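PDB 6KUA: cysteine hydrolase from Staphylococcus aureus, which hydrolyses nicotinamide to nicotinic acid and ammonia as a nicotinamidase of the isochorismatase family, and binds a zinc ion. Local coordinates for residues A[3-9]-A[124-130]; A[32-36]-A[83-89]. All coordinates share one frame; numbering follows the deposited sequence.

How the contacts relate
Contact 1 joins the middle strand 4-9 of the five-stranded parallel sheet to its neighbour 126-132; contact 2 pairs the starts of helices 32-44 and 84-93, which lie out from one face of that sheet. Along the chain the order is 3-9, 32-36, 83-89, 124-130, with both halves of contact 2 falling between the two strands of contact 1. The centres are about 17 Å apart, yet the contacts meet through Ile35, whose CG1 lies 3.9 Å from Val130 CG2 and whose CG2 also reaches Val8 CG1. Helix 32-44 is thus the shared element, touching the sheet through Ile35 and helix 84-93 alongside, all within one isochorismatase domain.

Contact 1: A[3-9]-A[124-130]; sequences HRALLVV and INQVEIV
The amide of Asn125 meets His3 just before the two strands begin: OD1, oblique to the imidazole, merely rests against His3 CB at 3.5 Å, while His3 ND1 turns to the backbone of Ser123. The bent first rung is Asn125 N to His3 O, 3.1 Å, its donor off the carbonyl plane. At the next pair Gln126 OE1 sits 3.5 Å from Arg4 CB. From here the parallel strands bond through Ala5 and Leu7, each using both N and O: Ala5 N bonds Gln126 O, Glu128 N bonds Ala5 O, and Leu7 N reaches Glu128 O at 2.8 Å and 175°. Val130 N to Leu7 O and Val9 N to Val130 O (2.9 Å) complete the ladder. On the Arg4 face, the two torsions of Leu6 (177° and 68°) set CD1 near Glu128 O and 4.1 Å from Val130 CG1, the side chains crossing at about a right angle. On the other, Leu7 CD1 packs on Val127 CB and Ile124 CG2 on Ala5 CB; helix 137-147 covers Leu7 and Val127. Arg4 is held by Asp41 and Asp47, Glu128 by Arg38. Backbone bonds thus join the strands and hydrocarbon lines their buried length, while the charges are met on helix 32-44 and the loop that follows it.

Contact 2: A[32-36]-A[83-89]; sequences EDFIV and YGKVGKL
Two helices lying side by side on one flank of the parallel sheet, 32-44 and 84-93, meet here through their first turns, their short axes 8.9 Å apart and 25° from parallel. Glu32 stretches across to the amino-terminal end of helix 84-93, where its OE1 accepts the backbone N-H of Lys85 at 2.6 Å, nearly straight. The donor comes to the anti side of the carboxylate, 17° out of its plane. The extended chain of Glu32, with CG anti to the backbone N (chi1 177°), brings OE1 there, and leaves the same oxygen 3.3 Å from Gly84 CA. An acidic group at this amino end is probably favoured by the helix dipole. Lys85, also extended, runs past the glutamate to Asp33, whose OD1 takes NZ at 3.0 Å on its syn lone pair in a salt bridge near the surface. Beside these polar groups the contact turns apolar, with Ile35 and Val86 buried: Val86 CG2 touches CG2 of both Ile35 and Val36, each at 3.7 Å, and Val36 CG1 meets Leu89 CD2 at 4.0 Å. Near-parallel helices packed on a parallel sheet are typical of the three-layer alpha/beta/alpha fold of the isochorismatase family.

Contact 1: A[3-9]-A[124-130]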
ATOM      1  N   HIS A   3     -21.237 -11.644   1.528  1.00 34.35           N
ATOM      2  CA  HIS A   3     -19.862 -11.174   1.543  1.00 30.20           C
ATOM      3  C   HIS A   3     -19.760  -9.839   0.816  1.00 23.77           C
ATOM      4  O   HIS A   3     -18.865  -9.637  -0.001  1.00 20.10           O
ATOM      5  CB  HIS A   3     -18.951 -12.219   0.897  1.00 29.41           C
ATOM      6  CG  HIS A   3     -19.111 -13.587   1.483  1.00 28.37           C
ATOM      7  ND1 HIS A   3     -18.394 -14.014   2.581  1.00 26.97           N
ATOM      8  CD2 HIS A   3     -19.926 -14.613   1.143  1.00 30.68           C
ATOM      9  CE1 HIS A   3     -18.761 -15.245   2.892  1.00 26.88           C
ATOM     10  NE2 HIS A   3     -19.683 -15.634   2.028  1.00 25.81           N
ATOM     11  N   ARG A   4     -20.715  -8.940   1.075  1.00 20.52           N
ATOM     12  CA  ARG A   4     -20.853  -7.695   0.332  1.00 24.45           C
ATOM     13  C   ARG A   4     -20.871  -6.507   1.289  1.00 26.41           C
ATOM     14  O   ARG A   4     -21.264  -6.621   2.452  1.00 24.13           O
ATOM     15  CB  ARG A   4     -22.122  -7.688  -0.544  1.00 25.43           C
ATOM     16  CG  ARG A   4     -23.432  -7.900   0.213  1.00 34.30           C
ATOM     17  CD  ARG A   4     -24.675  -7.649  -0.669  1.00 34.26           C
ATOM     18  NE  ARG A   4     -25.870  -7.379   0.143  1.00 37.73           N
ATOM     19  CZ  ARG A   4     -27.005  -6.833  -0.304  1.00 35.05           C
ATOM     20  NH1 ARG A   4     -27.143  -6.481  -1.570  1.00 29.36           N
ATOM     21  NH2 ARG A   4     -28.011  -6.622   0.532  1.00 35.83           N
ATOM     22  N   ALA A   5     -20.422  -5.360   0.791  1.00 22.50           N
ATOM     23  CA  ALA A   5     -20.443  -4.135   1.573  1.00 18.97           C
ATOM     24  C   ALA A   5     -20.845  -2.995   0.660  1.00 21.42           C
ATOM     25  O   ALA A   5     -20.600  -3.027  -0.551  1.00 18.09           O
ATOM     26  CB  ALA A   5     -19.083  -3.843   2.247  1.00 17.20           C
ATOM     27  N   LEU A   6     -21.508  -2.011   1.249  1.00 17.68           N
ATOM     28  CA  LEU A   6     -21.915  -0.813   0.544  1.00 19.08           C
ATOM     29  C   LEU A   6     -20.956   0.309   0.913  1.00 18.98           C
ATOM     30  O   LEU A   6     -20.712   0.554   2.100  1.00 21.62           O
ATOM     31  CB  LEU A   6     -23.357  -0.445   0.913  1.00 19.72           C
ATOM     32  CG  LEU A   6     -23.905   0.840   0.300  1.00 22.12           C
ATOM     33  CD1 LEU A   6     -24.062   0.694  -1.199  1.00 17.15           C
ATOM     34  CD2 LEU A   6     -25.238   1.182   0.935  1.00 20.34           C
ATOM     35  N   LEU A   7     -20.402   0.975  -0.087  1.00 21.50           N
ATOM     36  CA  LEU A   7     -19.528   2.124   0.133  1.00 20.73           C
ATOM     37  C   LEU A   7     -20.263   3.373  -0.325  1.00 17.50           C
ATOM     38  O   LEU A   7     -20.570   3.509  -1.516  1.00 18.58           O
ATOM     39  CB  LEU A   7     -18.203   1.972  -0.624  1.00 18.47           C
ATOM     40  CG  LEU A   7     -17.422   0.669  -0.434  1.00 19.02           C
ATOM     41  CD1 LEU A   7     -16.049   0.707  -1.132  1.00 15.37           C
ATOM     42  CD2 LEU A   7     -17.262   0.331   1.046  1.00 21.10           C
ATOM     43  N   VAL A   8     -20.538   4.277   0.614  1.00 19.47           N
ATOM     44  CA  VAL A   8     -21.229   5.536   0.331  1.00 23.06           C
ATOM     45  C   VAL A   8     -20.188   6.645   0.346  1.00 21.17           C
ATOM     46  O   VAL A   8     -19.708   7.047   1.412  1.00 20.55           O
ATOM     47  CB  VAL A   8     -22.352   5.814   1.334  1.00 19.83           C
ATOM     48  CG1 VAL A   8     -23.076   7.119   0.975  1.00 21.94           C
ATOM     49  CG2 VAL A   8     -23.310   4.632   1.359  1.00 21.90           C
ATOM     50  N   VAL A   9     -19.843   7.141  -0.838  1.00 22.66           N
ATOM     51  CA  VAL A   9     -18.701   8.037  -1.016  1.00 22.32           C
ATOM     52  C   VAL A   9     -19.177   9.488  -1.040  1.00 26.17           C
ATOM     53  O   VAL A   9     -19.972   9.883  -1.904  1.00 24.61           O
ATOM     54  CB  VAL A   9     -17.922   7.687  -2.294  1.00 24.73           C
ATOM     55  CG1 VAL A   9     -16.693   8.569  -2.425  1.00 26.75           C
ATOM     56  CG2 VAL A   9     -17.518   6.213  -2.270  1.00 20.08           C
ATOM     57  N   ILE A 124     -15.521  -9.855   3.401  1.00 21.45           N
ATOM     58  CA  ILE A 124     -16.144  -9.162   2.271  1.00 22.76           C
ATOM     59  C   ILE A 124     -15.233  -9.264   1.063  1.00 23.28           C
ATOM     60  O   ILE A 124     -14.070  -8.852   1.123  1.00 22.31           O
ATOM     61  CB  ILE A 124     -16.392  -7.677   2.591  1.00 22.94           C
ATOM     62  CG1 ILE A 124     -17.191  -7.504   3.876  1.00 26.41           C
ATOM     63  CG2 ILE A 124     -17.050  -7.003   1.409  1.00 21.69           C
ATOM     64  CD1 ILE A 124     -18.612  -7.804   3.692  1.00 30.69           C
ATOM     65  N   ASN A 125     -15.760  -9.758  -0.054  1.00 23.33           N
ATOM     66  CA  ASN A 125     -15.005  -9.707  -1.304  1.00 24.08           C
ATOM     67  C   ASN A 125     -15.802  -9.025  -2.407  1.00 20.10           C
ATOM     68  O   ASN A 125     -15.468  -9.166  -3.580  1.00 21.23           O
ATOM     69  CB  ASN A 125     -14.566 -11.110  -1.759  1.00 22.89           C
ATOM     70  CG  ASN A 125     -15.719 -11.937  -2.291  1.00 25.08           C
ATOM     71  OD1 ASN A 125     -16.874 -11.725  -1.918  1.00 24.51           O
ATOM     72  ND2 ASN A 125     -15.413 -12.883  -3.179  1.00 28.10           N
ATOM     73  N   GLN A 126     -16.845  -8.285  -2.057  1.00 18.76           N
ATOM     74  CA  GLN A 126     -17.698  -7.647  -3.049  1.00 20.14           C
ATOM     75  C   GLN A 126     -18.157  -6.295  -2.517  1.00 23.66           C
ATOM     76  O   GLN A 126     -18.653  -6.214  -1.388  1.00 20.56           O
ATOM     77  CB  GLN A 126     -18.883  -8.571  -3.353  1.00 27.78           C
ATOM     78  CG  GLN A 126     -20.047  -7.950  -4.071  1.00 34.79           C
ATOM     79  CD  GLN A 126     -21.091  -8.994  -4.463  1.00 44.02           C
ATOM     80  OE1 GLN A 126     -21.913  -9.411  -3.639  1.00 44.07           O
ATOM     81  NE2 GLN A 126     -21.041  -9.442  -5.718  1.00 48.78           N
ATOM     82  N   VAL A 127     -17.956  -5.225  -3.289  1.00 21.07           N
ATOM     83  CA  VAL A 127     -18.376  -3.900  -2.847  1.00 18.31           C
ATOM     84  C   VAL A 127     -19.346  -3.321  -3.863  1.00 19.20           C
ATOM     85  O   VAL A 127     -19.202  -3.525  -5.075  1.00 21.65           O
ATOM     86  CB  VAL A 127     -17.192  -2.935  -2.609  1.00 19.22           C
ATOM     87  CG1 VAL A 127     -16.244  -3.515  -1.576  1.00 16.96           C
ATOM     88  CG2 VAL A 127     -16.471  -2.587  -3.927  1.00 18.13           C
ATOM     89  N   GLU A 128     -20.346  -2.619  -3.358  1.00 18.81           N
ATOM     90  CA  GLU A 128     -21.214  -1.778  -4.171  1.00 20.38           C
ATOM     91  C   GLU A 128     -20.897  -0.328  -3.844  1.00 19.39           C
ATOM     92  O   GLU A 128     -20.819   0.040  -2.669  1.00 20.68           O
ATOM     93  CB  GLU A 128     -22.684  -2.096  -3.891  1.00 22.16           C
ATOM     94  CG  GLU A 128     -23.660  -1.368  -4.777  1.00 22.33           C
ATOM     95  CD  GLU A 128     -25.098  -1.842  -4.556  1.00 32.93           C
ATOM     96  OE1 GLU A 128     -25.317  -3.057  -4.315  1.00 36.30           O
ATOM     97  OE2 GLU A 128     -26.007  -0.987  -4.608  1.00 36.53           O
ATOM     98  N   ILE A 129     -20.692   0.496  -4.866  1.00 20.66           N
ATOM     99  CA  ILE A 129     -20.217   1.854  -4.650  1.00 19.61           C
ATOM    100  C   ILE A 129     -21.255   2.850  -5.137  1.00 23.49           C
ATOM    101  O   ILE A 129     -21.632   2.840  -6.313  1.00 21.63           O
ATOM    102  CB  ILE A 129     -18.876   2.119  -5.344  1.00 17.94           C
ATOM    103  CG1 ILE A 129     -17.868   1.037  -4.994  1.00 17.57           C
ATOM    104  CG2 ILE A 129     -18.342   3.462  -4.889  1.00 16.50           C
ATOM    105  CD1 ILE A 129     -16.561   1.187  -5.788  1.00 25.66           C
ATOM    106  N   VAL A 130     -21.661   3.754  -4.251  1.00 20.65           N
ATOM    107  CA  VAL A 130     -22.604   4.804  -4.592  1.00 20.50           C
ATOM    108  C   VAL A 130     -22.041   6.120  -4.081  1.00 18.98           C
ATOM    109  O   VAL A 130     -21.167   6.154  -3.209  1.00 23.11           O
ATOM    110  CB  VAL A 130     -24.003   4.535  -4.003  1.00 25.32           C
ATOM    111  CG1 VAL A 130     -24.496   3.143  -4.427  1.00 21.51           C
ATOM    112  CG2 VAL A 130     -23.985   4.670  -2.470  1.00 23.26           C
TER

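Contact 2: A[32-36]-A[83-89]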
ATOM      1  N   GLU A  32     -30.425  10.591  -4.079  1.00 32.42           N
ATOM      2  CA  GLU A  32     -30.711  10.442  -2.655  1.00 34.11           C
ATOM      3  C   GLU A  32     -31.650   9.268  -2.382  1.00 36.53           C
ATOM      4  O   GLU A  32     -31.380   8.421  -1.520  1.00 35.73           O
ATOM      5  CB  GLU A  32     -31.298  11.764  -2.136  1.00 38.02           C
ATOM      6  CG  GLU A  32     -31.734  11.791  -0.676  1.00 40.89           C
ATOM      7  CD  GLU A  32     -32.355  13.134  -0.284  1.00 48.19           C
ATOM      8  OE1 GLU A  32     -32.209  13.558   0.888  1.00 45.84           O
ATOM      9  OE2 GLU A  32     -32.982  13.773  -1.158  1.00 48.39           O
ATOM     10  N   ASP A  33     -32.753   9.186  -3.122  1.00 35.45           N
ATOM     11  CA  ASP A  33     -33.720   8.123  -2.869  1.00 36.24           C
ATOM     12  C   ASP A  33     -33.111   6.748  -3.121  1.00 36.96           C
ATOM     13  O   ASP A  33     -33.396   5.794  -2.387  1.00 32.82           O
ATOM     14  CB  ASP A  33     -34.964   8.319  -3.740  1.00 36.75           C
ATOM     15  CG  ASP A  33     -35.979   9.271  -3.122  1.00 45.88           C
ATOM     16  OD1 ASP A  33     -35.667   9.933  -2.101  1.00 46.95           O
ATOM     17  OD2 ASP A  33     -37.102   9.359  -3.677  1.00 51.16           O
ATOM     18  N   PHE A  34     -32.268   6.623  -4.153  1.00 32.24           N
ATOM     19  CA  PHE A  34     -31.669   5.327  -4.461  1.00 30.81           C
ATOM     20  C   PHE A  34     -30.652   4.913  -3.401  1.00 26.57           C
ATOM     21  O   PHE A  34     -30.571   3.738  -3.031  1.00 27.87           O
ATOM     22  CB  PHE A  34     -31.016   5.370  -5.839  1.00 33.07           C
ATOM     23  CG  PHE A  34     -30.468   4.049  -6.292  1.00 30.24           C
ATOM     24  CD1 PHE A  34     -29.153   3.693  -6.013  1.00 28.96           C
ATOM     25  CD2 PHE A  34     -31.266   3.166  -6.999  1.00 32.60           C
ATOM     26  CE1 PHE A  34     -28.641   2.476  -6.438  1.00 27.63           C
ATOM     27  CE2 PHE A  34     -30.766   1.945  -7.427  1.00 34.36           C
ATOM     28  CZ  PHE A  34     -29.451   1.600  -7.145  1.00 31.92           C
ATOM     29  N   ILE A  35     -29.865   5.862  -2.911  1.00 28.74           N
ATOM     30  CA  ILE A  35     -28.879   5.545  -1.883  1.00 30.08           C
ATOM     31  C   ILE A  35     -29.571   5.102  -0.595  1.00 31.26           C
ATOM     32  O   ILE A  35     -29.175   4.105   0.027  1.00 29.31           O
ATOM     33  CB  ILE A  35     -27.951   6.753  -1.665  1.00 24.39           C
ATOM     34  CG1 ILE A  35     -27.093   6.999  -2.914  1.00 25.12           C
ATOM     35  CG2 ILE A  35     -27.056   6.537  -0.475  1.00 25.32           C
ATOM     36  CD1 ILE A  35     -26.081   8.111  -2.726  1.00 30.31           C
ATOM     37  N   VAL A  36     -30.623   5.827  -0.188  1.00 32.88           N
ATOM     38  CA  VAL A  36     -31.392   5.473   1.004  1.00 30.82           C
ATOM     39  C   VAL A  36     -31.903   4.046   0.893  1.00 31.84           C
ATOM     40  O   VAL A  36     -31.837   3.263   1.851  1.00 31.86           O
ATOM     41  CB  VAL A  36     -32.549   6.478   1.209  1.00 31.22           C
ATOM     42  CG1 VAL A  36     -33.531   5.985   2.251  1.00 27.87           C
ATOM     43  CG2 VAL A  36     -32.010   7.853   1.584  1.00 29.57           C
ATOM     44  N   TYR A  83     -25.852  14.253   3.667  1.00 38.30           N
ATOM     45  CA  TYR A  83     -26.916  15.036   3.064  1.00 39.03           C
ATOM     46  C   TYR A  83     -28.282  14.385   3.270  1.00 39.13           C
ATOM     47  O   TYR A  83     -28.449  13.186   3.040  1.00 37.83           O
ATOM     48  CB  TYR A  83     -26.652  15.214   1.570  1.00 38.65           C
ATOM     49  CG  TYR A  83     -27.730  15.998   0.875  1.00 37.55           C
ATOM     50  CD1 TYR A  83     -27.763  17.384   0.967  1.00 45.68           C
ATOM     51  CD2 TYR A  83     -28.722  15.362   0.154  1.00 37.83           C
ATOM     52  CE1 TYR A  83     -28.747  18.118   0.350  1.00 43.35           C
ATOM     53  CE2 TYR A  83     -29.719  16.085  -0.469  1.00 46.42           C
ATOM     54  CZ  TYR A  83     -29.724  17.471  -0.364  1.00 47.47           C
ATOM     55  OH  TYR A  83     -30.700  18.221  -0.978  1.00 53.45           O
ATOM     56  N   GLY A  84     -29.252  15.190   3.705  1.00 42.34           N
ATOM     57  CA  GLY A  84     -30.665  14.906   3.482  1.00 41.23           C
ATOM     58  C   GLY A  84     -31.151  13.642   4.153  1.00 38.69           C
ATOM     59  O   GLY A  84     -30.828  13.353   5.310  1.00 40.56           O
ATOM     60  N   LYS A  85     -31.952  12.871   3.412  1.00 36.72           N
ATOM     61  CA  LYS A  85     -32.479  11.616   3.940  1.00 36.40           C
ATOM     62  C   LYS A  85     -31.376  10.611   4.255  1.00 38.57           C
ATOM     63  O   LYS A  85     -31.544   9.772   5.147  1.00 34.88           O
ATOM     64  CB  LYS A  85     -33.474  11.004   2.962  1.00 36.13           C
ATOM     65  CG  LYS A  85     -34.693  11.871   2.703  1.00 42.76           C
ATOM     66  CD  LYS A  85     -35.572  11.255   1.623  1.00 42.55           C
ATOM     67  CE  LYS A  85     -36.504  12.294   1.019  1.00 53.14           C
ATOM     68  NZ  LYS A  85     -37.168  11.772  -0.210  1.00 60.00           N
ATOM     69  N   VAL A  86     -30.251  10.663   3.539  1.00 36.84           N
ATOM     70  CA  VAL A  86     -29.147   9.764   3.866  1.00 34.89           C
ATOM     71  C   VAL A  86     -28.590  10.106   5.241  1.00 32.55           C
ATOM     72  O   VAL A  86     -28.377   9.227   6.082  1.00 30.32           O
ATOM     73  CB  VAL A  86     -28.060   9.819   2.776  1.00 33.25           C
ATOM     74  CG1 VAL A  86     -26.802   9.102   3.243  1.00 27.03           C
ATOM     75  CG2 VAL A  86     -28.584   9.224   1.475  1.00 24.69           C
ATOM     76  N   GLY A  87     -28.370  11.394   5.497  1.00 34.61           N
ATOM     77  CA  GLY A  87     -27.911  11.815   6.813  1.00 36.86           C
ATOM     78  C   GLY A  87     -28.908  11.509   7.916  1.00 39.39           C
ATOM     79  O   GLY A  87     -28.519  11.149   9.031  1.00 38.70           O
ATOM     80  N   LYS A  88     -30.205  11.642   7.617  1.00 35.98           N
ATOM     81  CA  LYS A  88     -31.240  11.285   8.584  1.00 40.47           C
ATOM     82  C   LYS A  88     -31.177   9.804   8.929  1.00 42.41           C
ATOM     83  O   LYS A  88     -31.170   9.426  10.108  1.00 42.07           O
ATOM     84  CB  LYS A  88     -32.627  11.632   8.034  1.00 41.17           C
ATOM     85  CG  LYS A  88     -32.918  13.112   7.900  1.00 44.80           C
ATOM     86  CD  LYS A  88     -34.422  13.389   7.975  1.00 45.30           C
ATOM     87  CE  LYS A  88     -35.184  12.715   6.830  1.00 49.43           C
ATOM     88  NZ  LYS A  88     -35.933  13.692   5.967  1.00 42.77           N
ATOM     89  N   LEU A  89     -31.158   8.946   7.900  1.00 39.00           N
ATOM     90  CA  LEU A  89     -31.076   7.509   8.131  1.00 33.77           C
ATOM     91  C   LEU A  89     -29.832   7.161   8.938  1.00 37.38           C
ATOM     92  O   LEU A  89     -29.891   6.330   9.853  1.00 40.70           O
ATOM     93  CB  LEU A  89     -31.090   6.766   6.793  1.00 35.17           C
ATOM     94  CG  LEU A  89     -31.047   5.239   6.776  1.00 32.71           C
ATOM     95  CD1 LEU A  89     -32.042   4.654   7.771  1.00 35.91           C
ATOM     96  CD2 LEU A  89     -31.330   4.724   5.371  1.00 33.12           C
TER